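Local coordinates for fructose-1,6-bisphosphatase/inositol-1-monophosphatase (Thermotoga maritima, PDB 2P3N), which hydrolyses inositol 1-phosphate, fructose 1,6-bisphosphate and several other phosphate monoesters with the help of magnesium, working as a homotetramer, at residues I77-D82 and P199-A204. Numbering follows the deposited sequence.
Sequences IIDPID and PWDIAA. With MG (magnesium ion), chain E.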
# COMPACT_ATOMS: atom_id res chain seq x y z
N ILE A 77 3.34 -26.98 7.92
CA ILE A 77 4.74 -26.62 7.70
C ILE A 77 4.88 -25.11 7.66
O ILE A 77 4.25 -24.41 6.86
CB ILE A 77 5.29 -27.26 6.42
CG1 ILE A 77 5.01 -28.77 6.45
CG2 ILE A 77 6.78 -27.01 6.34
CD1 ILE A 77 5.61 -29.54 5.30
N ILE A 78 5.73 -24.61 8.54
CA ILE A 78 5.93 -23.18 8.71
C ILE A 78 7.31 -22.63 8.45
O ILE A 78 8.30 -23.19 8.90
CB ILE A 78 5.56 -22.79 10.17
CG1 ILE A 78 4.12 -23.21 10.45
CG2 ILE A 78 5.80 -21.30 10.41
CD1 ILE A 78 3.82 -23.36 11.93
N ASP A 79 7.37 -21.54 7.71
CA ASP A 79 8.63 -20.86 7.51
C ASP A 79 8.33 -19.46 8.02
O ASP A 79 7.69 -18.66 7.33
CB ASP A 79 9.06 -20.84 6.04
CG ASP A 79 10.50 -20.33 5.88
OD1 ASP A 79 11.16 -20.66 4.87
OD2 ASP A 79 10.96 -19.60 6.77
N PRO A 80 8.77 -19.15 9.25
CA PRO A 80 8.55 -17.83 9.85
C PRO A 80 9.03 -16.67 8.96
O PRO A 80 8.37 -15.64 8.88
CB PRO A 80 9.28 -17.93 11.19
CG PRO A 80 10.38 -18.95 10.92
CD PRO A 80 9.63 -19.98 10.12
N ILE A 81 10.18 -16.83 8.31
CA ILE A 81 10.68 -15.78 7.42
C ILE A 81 11.44 -16.42 6.29
O ILE A 81 12.57 -16.87 6.48
CB ILE A 81 11.65 -14.79 8.10
CG1 ILE A 81 10.94 -14.02 9.22
CG2 ILE A 81 12.17 -13.81 7.06
CD1 ILE A 81 11.83 -13.04 9.96
N ASP A 82 10.81 -16.49 5.12
CA ASP A 82 11.48 -17.07 3.97
C ASP A 82 12.18 -15.91 3.27
O ASP A 82 11.56 -15.10 2.59
CB ASP A 82 10.45 -17.74 3.04
CG ASP A 82 11.10 -18.43 1.85
OD1 ASP A 82 10.37 -19.09 1.08
OD2 ASP A 82 12.33 -18.32 1.69
N PRO A 199 11.16 -28.78 3.14
CA PRO A 199 9.75 -28.64 2.80
C PRO A 199 9.06 -27.35 3.20
O PRO A 199 8.01 -27.03 2.67
CB PRO A 199 9.11 -29.87 3.46
CG PRO A 199 10.02 -30.18 4.58
CD PRO A 199 11.38 -29.97 3.98
N TRP A 200 9.64 -26.59 4.14
CA TRP A 200 8.99 -25.33 4.54
C TRP A 200 9.20 -24.22 3.53
O TRP A 200 8.50 -23.20 3.57
CB TRP A 200 9.45 -24.87 5.93
CG TRP A 200 10.92 -24.86 6.16
CD1 TRP A 200 11.82 -23.92 5.74
CD2 TRP A 200 11.67 -25.82 6.91
NE1 TRP A 200 13.08 -24.24 6.18
CE2 TRP A 200 13.01 -25.40 6.90
CE3 TRP A 200 11.32 -27.00 7.58
CZ2 TRP A 200 14.02 -26.11 7.55
CZ3 TRP A 200 12.32 -27.71 8.22
CH2 TRP A 200 13.66 -27.26 8.20
N ASP A 201 10.15 -24.44 2.62
CA ASP A 201 10.48 -23.50 1.56
C ASP A 201 9.59 -23.74 0.34
O ASP A 201 9.34 -22.82 -0.43
CB ASP A 201 11.94 -23.66 1.13
CG ASP A 201 12.93 -23.30 2.22
OD1 ASP A 201 12.91 -22.13 2.69
OD2 ASP A 201 13.73 -24.18 2.60
N ILE A 202 9.11 -24.97 0.18
CA ILE A 202 8.30 -25.30 -1.00
C ILE A 202 6.91 -25.92 -0.83
O ILE A 202 6.20 -26.07 -1.82
CB ILE A 202 9.11 -26.19 -1.98
CG1 ILE A 202 9.75 -27.37 -1.23
CG2 ILE A 202 10.20 -25.37 -2.63
CD1 ILE A 202 8.76 -28.44 -0.79
N ALA A 203 6.52 -26.28 0.38
CA ALA A 203 5.21 -26.91 0.60
C ALA A 203 4.02 -26.05 0.17
O ALA A 203 3.03 -26.56 -0.36
CB ALA A 203 5.05 -27.30 2.07
N ALA A 204 4.12 -24.74 0.40
CA ALA A 204 3.03 -23.84 0.04
C ALA A 204 3.11 -23.49 -1.42
O ALA A 204 2.10 -23.48 -2.12
CB ALA A 204 3.09 -22.59 0.89
MG MG E . 12.99 -18.83 6.90
O HOH W 1 5.66 -23.72 3.98
O HOH W 2 13.76 -19.57 5.09
O HOH W 3 12.74 -18.17 9.05
O HOH W 4 14.85 -18.33 7.05
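Asp79 and Trp200 bring the two backbones closest, where the first turn of helix 199-204 lies over the face of strand 77-79 from which Ile77 and Asp79 project; the axes approach to 7.1 Å at 109° between their N-to-C directions. A water bridges them, donating to both Ile77 O and Trp200 O. Ile77 supplies the apolar part. Its CG2, anti to the backbone N, presses on the start of the helix, 3.3 Å from Trp200 CA, while CD1 reaches Pro199 CB and Ala203 CB, each at 4.0 Å. An alanine in place of Ile77 would probably open a gap under this first turn and leave the Trp200 backbone less firmly seated on the strand. The indole stands almost perpendicular to the Asp79 carboxylate (planes 86° apart), and Asp79 OD1 lies at the ring edge, 3.4 Å from Trp200 CD1. The two oxygens of Asp79 divide the work: OD2 binds magnesium at 2.2 Å, and OD1 accepts from a water that is itself a ligand of the ion. Ile81 O, Glu65 and two further waters complete the site. Asp201 OD1 comes within 3.2 Å of Asp79 OD1, and Asp82 OD2 is 4.0 Å from Asp201 OD1; Asp82 itself is held through OD1 by Ala178 N, and Asp201 through OD2 by Asn198 N. Residues Asp79 to Asp82, at the end of this strand and round the corner at Pro80, form the Asp-Pro-Ile-Asp metal-binding motif of the inositol monophosphatase family. Gathering three carboxylates with one magnesium beside them would be electrostatically costly, and is consistent with a second magnesium binding among Asp79, Asp82 and Asp201, as in related phosphatases.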